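Local coordinates for protein uricase (Bacillus fastidiosus, PDB 4R8X) that probably catalyses the oxidation of urate by molecular oxygen to 5-hydroxyisourate, the first step in breaking urate down to allantoin, at residues Met43-Leu54 with His105-Tyr116. Sequence-based numbering, arbitrary orientation.
Sequences MNAKVALKGEQL and HLDAVRLEAKEY
Strands 43-50 and 108-115 run antiparallel, at 164° between their axes, with paired backbone hydrogen bonds from Asn44-Lys114 to Ala48-Arg110. The ladder ends in a classic beta bulge, where Lys50 O accepts from both Asp107 N (2.8 Å) and Ala108 N (3.2 Å), the latter from above the carbonyl plane.

On one face Val47 and Leu111 lie side by side, CG2 of Val47 reaching CD2 of Leu111 at 3.6 Å. Leu49 follows, its CD2 against both methyls of Val109 and its CD1 4.0 Å from CD1 of Leu106. Helices 69-82 and 88-102 pack over this apolar row.

The other face is mostly polar. Lys46 and Glu112 run alongside each other, and a water joins Lys46 NZ to Glu112 OE1. Glu112 OE2 receives Arg110 NE in the guanidinium plane through its anti lone pair (2.9 Å), a salt bridge within the strand, while the far end of Arg110 pairs with Glu149 and Glu161. Lys46 also makes a cation-pi contact with Phe298 of a second subunit.

At the bulge itself, Asp107, with CG anti to its carbonyl carbon (chi1 -62°), swings OD2 over the Gly51-Glu52 turn to accept from Glu52 N at 3.0 Å, above the carboxylate plane. An alanine in place of Asp107 would probably leave Glu52 N without this acceptor and the turn less firmly tied to the bulge.

The strand pair thus presents an apolar face to its own helices and a largely polar one to strand 143-153 and, at Lys46 and Ala48, to Phe298 of the second subunit, its basic groups answered partly by Glu112 and largely by Glu149 and Glu161, consistent with the tunnelling fold of uricases.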
ATOM      1  N   MET D  43      11.020   3.247 -16.810  1.00 11.18           N
ATOM      2  CA  MET D  43       9.570   3.100 -16.771  1.00 10.86           C
ATOM      3  C   MET D  43       9.175   1.703 -16.325  1.00 11.00           C
ATOM      4  O   MET D  43       9.985   0.770 -16.347  1.00 12.20           O
ATOM      5  CB  MET D  43       8.981   3.350 -18.162  1.00 11.82           C
ATOM      6  CG  MET D  43       9.298   2.217 -19.136  1.00 13.31           C
ATOM      7  SD  MET D  43       9.208   2.646 -20.871  1.00 17.25           S
ATOM      8  CE  MET D  43      10.679   3.664 -20.990  1.00 17.83           C
ATOM      9  N   ASN D  44       7.910   1.581 -15.939  1.00 10.57           N
ATOM     10  CA  ASN D  44       7.249   0.318 -15.732  1.00 10.15           C
ATOM     11  C   ASN D  44       6.353   0.126 -16.954  1.00 10.09           C
ATOM     12  O   ASN D  44       5.343   0.818 -17.090  1.00 11.15           O
ATOM     13  CB  ASN D  44       6.414   0.386 -14.448  1.00 11.27           C
ATOM     14  CG  ASN D  44       5.657  -0.894 -14.172  1.00 11.49           C
ATOM     15  OD1 ASN D  44       5.440  -1.706 -15.069  1.00 12.22           O
ATOM     16  ND2 ASN D  44       5.241  -1.082 -12.917  1.00 12.76           N
ATOM     17  N   ALA D  45       6.731  -0.810 -17.827  1.00 10.16           N
ATOM     18  CA  ALA D  45       5.993  -1.066 -19.058  1.00 11.24           C
ATOM     19  C   ALA D  45       5.091  -2.292 -18.960  1.00 11.56           C
ATOM     20  O   ALA D  45       5.382  -3.244 -18.233  1.00 11.70           O
ATOM     21  CB  ALA D  45       6.952  -1.208 -20.240  1.00 12.77           C
ATOM     22  N   LYS D  46       4.000  -2.264 -19.721  1.00 12.15           N
ATOM     23  CA  LYS D  46       3.044  -3.359 -19.779  1.00 12.29           C
ATOM     24  C   LYS D  46       2.688  -3.579 -21.235  1.00 13.11           C
ATOM     25  O   LYS D  46       2.205  -2.662 -21.912  1.00 13.90           O
ATOM     26  CB  LYS D  46       1.788  -3.010 -18.978  1.00 13.54           C
ATOM     27  CG  LYS D  46       0.770  -4.132 -18.888  1.00 14.95           C
ATOM     28  CD  LYS D  46      -0.440  -3.702 -18.068  1.00 18.14           C
ATOM     29  CE  LYS D  46      -1.428  -4.841 -17.895  1.00 21.46           C
ATOM     30  NZ  LYS D  46      -2.312  -4.582 -16.720  1.00 22.42           N
ATOM     31  N   VAL D  47       2.940  -4.789 -21.719  1.00 11.81           N
ATOM     32  CA  VAL D  47       2.692  -5.109 -23.124  1.00 11.62           C
ATOM     33  C   VAL D  47       1.588  -6.136 -23.257  1.00 12.04           C
ATOM     34  O   VAL D  47       1.543  -7.104 -22.501  1.00 12.73           O
ATOM     35  CB  VAL D  47       3.971  -5.626 -23.842  1.00 12.45           C
ATOM     36  CG1 VAL D  47       4.580  -6.837 -23.126  1.00 13.90           C
ATOM     37  CG2 VAL D  47       3.678  -5.941 -25.312  1.00 12.84           C
ATOM     38  N   ALA D  48       0.684  -5.905 -24.211  1.00 11.28           N
ATOM     39  CA  ALA D  48      -0.366  -6.857 -24.536  1.00 11.22           C
ATOM     40  C   ALA D  48      -0.299  -7.168 -26.022  1.00 11.14           C
ATOM     41  O   ALA D  48      -0.213  -6.247 -26.844  1.00 12.16           O
ATOM     42  CB  ALA D  48      -1.734  -6.287 -24.181  1.00 12.79           C
ATOM     43  N   LEU D  49      -0.315  -8.458 -26.356  1.00 11.04           N
ATOM     44  CA  LEU D  49      -0.357  -8.899 -27.750  1.00 11.46           C
ATOM     45  C   LEU D  49      -1.777  -9.322 -28.107  1.00 11.40           C
ATOM     46  O   LEU D  49      -2.477  -9.926 -27.304  1.00 12.07           O
ATOM     47  CB  LEU D  49       0.604 -10.070 -27.959  1.00 12.97           C
ATOM     48  CG  LEU D  49       2.050  -9.888 -27.501  1.00 13.60           C
ATOM     49  CD1 LEU D  49       2.892 -11.035 -28.034  1.00 13.99           C
ATOM     50  CD2 LEU D  49       2.630  -8.549 -27.939  1.00 13.78           C
ATOM     51  N   LYS D  50      -2.200  -9.014 -29.329  1.00 11.94           N
ATOM     52  CA  LYS D  50      -3.544  -9.348 -29.794  1.00 12.03           C
ATOM     53  C   LYS D  50      -3.514  -9.942 -31.188  1.00 13.05           C
ATOM     54  O   LYS D  50      -2.637  -9.629 -31.997  1.00 14.25           O
ATOM     55  CB  LYS D  50      -4.430  -8.103 -29.838  1.00 13.91           C
ATOM     56  CG  LYS D  50      -4.659  -7.428 -28.499  1.00 15.42           C
ATOM     57  CD  LYS D  50      -5.433  -6.127 -28.668  1.00 16.93           C
ATOM     58  CE  LYS D  50      -5.646  -5.429 -27.329  1.00 17.59           C
ATOM     59  NZ  LYS D  50      -6.440  -4.179 -27.493  1.00 18.12           N
ATOM     60  N   GLY D  51      -4.495 -10.790 -31.465  1.00 14.65           N
ATOM     61  CA  GLY D  51      -4.687 -11.319 -32.800  1.00 15.43           C
ATOM     62  C   GLY D  51      -5.603 -12.519 -32.802  1.00 15.21           C
ATOM     63  O   GLY D  51      -5.570 -13.335 -31.889  1.00 13.89           O
ATOM     64  N   GLU D  52      -6.418 -12.635 -33.843  1.00 17.22           N
ATOM     65  CA  GLU D  52      -7.339 -13.756 -33.963  1.00 17.09           C
ATOM     66  C   GLU D  52      -6.605 -15.096 -33.925  1.00 16.69           C
ATOM     67  O   GLU D  52      -7.169 -16.108 -33.509  1.00 17.09           O
ATOM     68  CB  GLU D  52      -8.150 -13.644 -35.257  1.00 18.17           C
ATOM     69  CG  GLU D  52      -7.289 -13.531 -36.509  0.52 20.35           C
ATOM     70  CD  GLU D  52      -8.087 -13.692 -37.791  0.25 21.78           C
ATOM     71  OE1 GLU D  52      -9.091 -14.436 -37.782  0.28 22.39           O
ATOM     72  OE2 GLU D  52      -7.709 -13.075 -38.809  0.36 22.41           O
ATOM     73  N   GLN D  53      -5.344 -15.099 -34.351  1.00 15.60           N
ATOM     74  CA  GLN D  53      -4.563 -16.329 -34.374  1.00 16.95           C
ATOM     75  C   GLN D  53      -4.130 -16.834 -32.996  1.00 15.47           C
ATOM     76  O   GLN D  53      -3.526 -17.897 -32.898  1.00 16.72           O
ATOM     77  CB  GLN D  53      -3.352 -16.171 -35.288  1.00 18.72           C
ATOM     78  CG  GLN D  53      -3.730 -16.000 -36.753  1.00 20.22           C
ATOM     79  CD  GLN D  53      -2.546 -16.125 -37.678  1.00 22.86           C
ATOM     80  OE1 GLN D  53      -1.837 -17.133 -37.664  1.00 23.45           O
ATOM     81  NE2 GLN D  53      -2.315 -15.092 -38.481  1.00 23.61           N
ATOM     82  N   LEU D  54      -4.439 -16.079 -31.943  1.00 13.78           N
ATOM     83  CA  LEU D  54      -4.136 -16.513 -30.581  1.00 13.90           C
ATOM     84  C   LEU D  54      -5.238 -17.401 -30.000  1.00 13.43           C
ATOM     85  O   LEU D  54      -5.114 -17.916 -28.895  1.00 13.55           O
ATOM     86  CB  LEU D  54      -3.921 -15.295 -29.671  1.00 14.54           C
ATOM     87  CG  LEU D  54      -2.821 -14.324 -30.115  1.00 16.28           C
ATOM     88  CD1 LEU D  54      -2.680 -13.167 -29.137  1.00 17.27           C
ATOM     89  CD2 LEU D  54      -1.492 -15.053 -30.279  1.00 17.82           C
ATOM     90  N   HIS D 105       2.005 -13.093 -37.108  1.00 18.85           N
ATOM     91  CA  HIS D 105       0.715 -13.625 -36.661  1.00 19.58           C
ATOM     92  C   HIS D 105      -0.029 -12.718 -35.672  1.00 18.71           C
ATOM     93  O   HIS D 105      -1.168 -13.000 -35.294  1.00 19.14           O
ATOM     94  CB  HIS D 105       0.905 -15.005 -36.038  1.00 20.49           C
ATOM     95  CG  HIS D 105       1.725 -14.987 -34.789  1.00 21.77           C
ATOM     96  ND1 HIS D 105       3.101 -14.944 -34.807  1.00 22.59           N
ATOM     97  CD2 HIS D 105       1.363 -14.998 -33.484  1.00 22.16           C
ATOM     98  CE1 HIS D 105       3.554 -14.933 -33.567  1.00 22.67           C
ATOM     99  NE2 HIS D 105       2.519 -14.961 -32.744  1.00 22.89           N
ATOM    100  N   LEU D 106       0.618 -11.641 -35.240  1.00 17.02           N
ATOM    101  CA  LEU D 106      -0.028 -10.675 -34.367  1.00 15.85           C
ATOM    102  C   LEU D 106      -0.782  -9.639 -35.195  1.00 15.30           C
ATOM    103  O   LEU D 106      -0.291  -9.211 -36.246  1.00 16.42           O
ATOM    104  CB  LEU D 106       1.023  -9.964 -33.519  1.00 16.03           C
ATOM    105  CG  LEU D 106       1.890 -10.848 -32.622  1.00 16.45           C
ATOM    106  CD1 LEU D 106       2.893  -9.993 -31.866  1.00 16.48           C
ATOM    107  CD2 LEU D 106       1.026 -11.679 -31.676  1.00 17.55           C
ATOM    108  N   ASP D 107      -1.961  -9.233 -34.720  1.00 14.89           N
ATOM    109  CA  ASP D 107      -2.760  -8.194 -35.380  1.00 15.89           C
ATOM    110  C   ASP D 107      -2.542  -6.821 -34.738  1.00 14.46           C
ATOM    111  O   ASP D 107      -2.664  -5.802 -35.400  1.00 14.73           O
ATOM    112  CB  ASP D 107      -4.263  -8.504 -35.317  1.00 17.63           C
ATOM    113  CG  ASP D 107      -4.652  -9.787 -36.033  1.00 21.65           C
ATOM    114  OD1 ASP D 107      -3.917 -10.234 -36.934  1.00 22.20           O
ATOM    115  OD2 ASP D 107      -5.724 -10.338 -35.698  1.00 23.83           O
ATOM    116  N   ALA D 108      -2.257  -6.796 -33.440  1.00 14.14           N
ATOM    117  CA  ALA D 108      -2.074  -5.528 -32.742  1.00 12.61           C
ATOM    118  C   ALA D 108      -1.212  -5.737 -31.511  1.00 11.88           C
ATOM    119  O   ALA D 108      -1.168  -6.841 -30.956  1.00 13.13           O
ATOM    120  CB  ALA D 108      -3.420  -4.919 -32.352  1.00 13.92           C
ATOM    121  N   VAL D 109      -0.497  -4.680 -31.129  1.00 12.06           N
ATOM    122  CA  VAL D 109       0.315  -4.671 -29.917  1.00 11.62           C
ATOM    123  C   VAL D 109       0.060  -3.391 -29.129  1.00 11.11           C
ATOM    124  O   VAL D 109       0.111  -2.299 -29.684  1.00 12.15           O
ATOM    125  CB  VAL D 109       1.817  -4.759 -30.252  1.00 12.85           C
ATOM    126  CG1 VAL D 109       2.658  -4.716 -28.967  1.00 12.56           C
ATOM    127  CG2 VAL D 109       2.110  -6.030 -31.044  1.00 14.84           C
ATOM    128  N   ARG D 110      -0.203  -3.537 -27.832  1.00 11.63           N
ATOM    129  CA  ARG D 110      -0.463  -2.392 -26.968  1.00 11.05           C
ATOM    130  C   ARG D 110       0.611  -2.272 -25.906  1.00 10.90           C
ATOM    131  O   ARG D 110       0.885  -3.232 -25.187  1.00 12.77           O
ATOM    132  CB  ARG D 110      -1.808  -2.578 -26.261  1.00 12.12           C
ATOM    133  CG  ARG D 110      -2.201  -1.437 -25.327  1.00 13.40           C
ATOM    134  CD  ARG D 110      -3.528  -1.743 -24.650  1.00 15.34           C
ATOM    135  NE  ARG D 110      -4.019  -0.647 -23.813  1.00 15.16           N
ATOM    136  CZ  ARG D 110      -4.724   0.371 -24.283  1.00 15.47           C
ATOM    137  NH1 ARG D 110      -5.002   0.428 -25.579  1.00 15.62           N
ATOM    138  NH2 ARG D 110      -5.153   1.332 -23.473  1.00 16.57           N
ATOM    139  N   LEU D 111       1.209  -1.094 -25.813  1.00 10.28           N
ATOM    140  CA  LEU D 111       2.150  -0.794 -24.739  1.00 12.02           C
ATOM    141  C   LEU D 111       1.606   0.322 -23.871  1.00 12.45           C
ATOM    142  O   LEU D 111       1.134   1.340 -24.380  1.00 13.65           O
ATOM    143  CB  LEU D 111       3.502  -0.360 -25.306  1.00 14.32           C
ATOM    144  CG  LEU D 111       4.620  -1.383 -25.464  1.00 15.01           C
ATOM    145  CD1 LEU D 111       5.109  -1.882 -24.102  1.00 15.43           C
ATOM    146  CD2 LEU D 111       4.181  -2.522 -26.394  1.00 15.84           C
ATOM    147  N   GLU D 112       1.673   0.110 -22.559  1.00 12.37           N
ATOM    148  CA  GLU D 112       1.365   1.141 -21.574  1.00 13.40           C
ATOM    149  C   GLU D 112       2.612   1.363 -20.731  1.00 13.52           C
ATOM    150  O   GLU D 112       3.358   0.419 -20.465  1.00 15.21           O
ATOM    151  CB  GLU D 112       0.227   0.683 -20.667  1.00 15.77           C
ATOM    152  CG  GLU D 112      -1.073   0.456 -21.402  1.00 18.61           C
ATOM    153  CD  GLU D 112      -2.157  -0.146 -20.529  1.00 22.32           C
ATOM    154  OE1 GLU D 112      -1.969  -0.225 -19.294  1.00 25.60           O
ATOM    155  OE2 GLU D 112      -3.198  -0.552 -21.085  1.00 22.91           O
ATOM    156  N   ALA D 113       2.855   2.596 -20.306  1.00 11.83           N
ATOM    157  CA  ALA D 113       4.021   2.833 -19.468  1.00 12.40           C
ATOM    158  C   ALA D 113       3.748   3.868 -18.401  1.00 11.21           C
ATOM    159  O   ALA D 113       3.019   4.836 -18.612  1.00 12.22           O
ATOM    160  CB  ALA D 113       5.230   3.218 -20.321  1.00 13.82           C
ATOM    161  N   LYS D 114       4.329   3.625 -17.230  1.00 11.22           N
ATOM    162  CA  LYS D 114       4.356   4.590 -16.135  1.00 12.04           C
ATOM    163  C   LYS D 114       5.805   4.939 -15.867  1.00 10.98           C
ATOM    164  O   LYS D 114       6.607   4.054 -15.585  1.00 11.46           O
ATOM    165  CB  LYS D 114       3.740   3.984 -14.881  1.00 13.55           C
ATOM    166  CG  LYS D 114       2.258   3.669 -15.015  1.00 15.31           C
ATOM    167  CD  LYS D 114       1.709   3.030 -13.740  1.00 19.43           C
ATOM    168  CE  LYS D 114       0.229   2.683 -13.886  1.00 23.90           C
ATOM    169  NZ  LYS D 114      -0.296   1.915 -12.722  1.00 26.99           N
ATOM    170  N   GLU D 115       6.152   6.214 -15.977  1.00 10.66           N
ATOM    171  CA  GLU D 115       7.525   6.645 -15.745  1.00  9.62           C
ATOM    172  C   GLU D 115       7.966   6.212 -14.363  1.00  9.93           C
ATOM    173  O   GLU D 115       7.166   6.219 -13.425  1.00 11.38           O
ATOM    174  CB  GLU D 115       7.638   8.166 -15.858  1.00 10.55           C
ATOM    175  CG  GLU D 115       9.040   8.700 -15.666  1.00 11.01           C
ATOM    176  CD  GLU D 115       9.073  10.205 -15.550  1.00 12.49           C
ATOM    177  OE1 GLU D 115       8.115  10.793 -14.994  1.00 12.44           O
ATOM    178  OE2 GLU D 115      10.053  10.806 -16.021  1.00 14.15           O
ATOM    179  N   TYR D 116       9.225   5.795 -14.280  1.00  9.81           N
ATOM    180  CA  TYR D 116       9.895   5.504 -13.018  1.00 10.34           C
ATOM    181  C   TYR D 116      10.746   6.752 -12.807  1.00 11.46           C
ATOM    182  O   TYR D 116      11.861   6.859 -13.325  1.00 11.96           O
ATOM    183  CB  TYR D 116      10.741   4.255 -13.217  1.00 11.19           C
ATOM    184  CG  TYR D 116      11.349   3.589 -11.986  1.00 10.76           C
ATOM    185  CD1 TYR D 116      10.709   2.523 -11.362  1.00 12.98           C
ATOM    186  CD2 TYR D 116      12.609   3.957 -11.515  1.00 13.06           C
ATOM    187  CE1 TYR D 116      11.290   1.869 -10.272  1.00 13.40           C
ATOM    188  CE2 TYR D 116      13.188   3.320 -10.441  1.00 13.84           C
ATOM    189  CZ  TYR D 116      12.530   2.276  -9.824  1.00 13.02           C
ATOM    190  OH  TYR D 116      13.135   1.639  -8.747  1.00 16.56           O
TER
HETATM  191  O   HOH W   1      -3.253  -1.835 -17.490  1.00 39.10           O
HETATM  192  O   HOH W   2      -6.307 -10.849 -38.605  1.00 47.23           O
HETATM  193  O   HOH W   3      -3.732 -12.898 -35.520  1.00 21.62           O
HETATM  194  O   HOH W   4      -3.705 -12.889 -38.903  1.00 40.54           O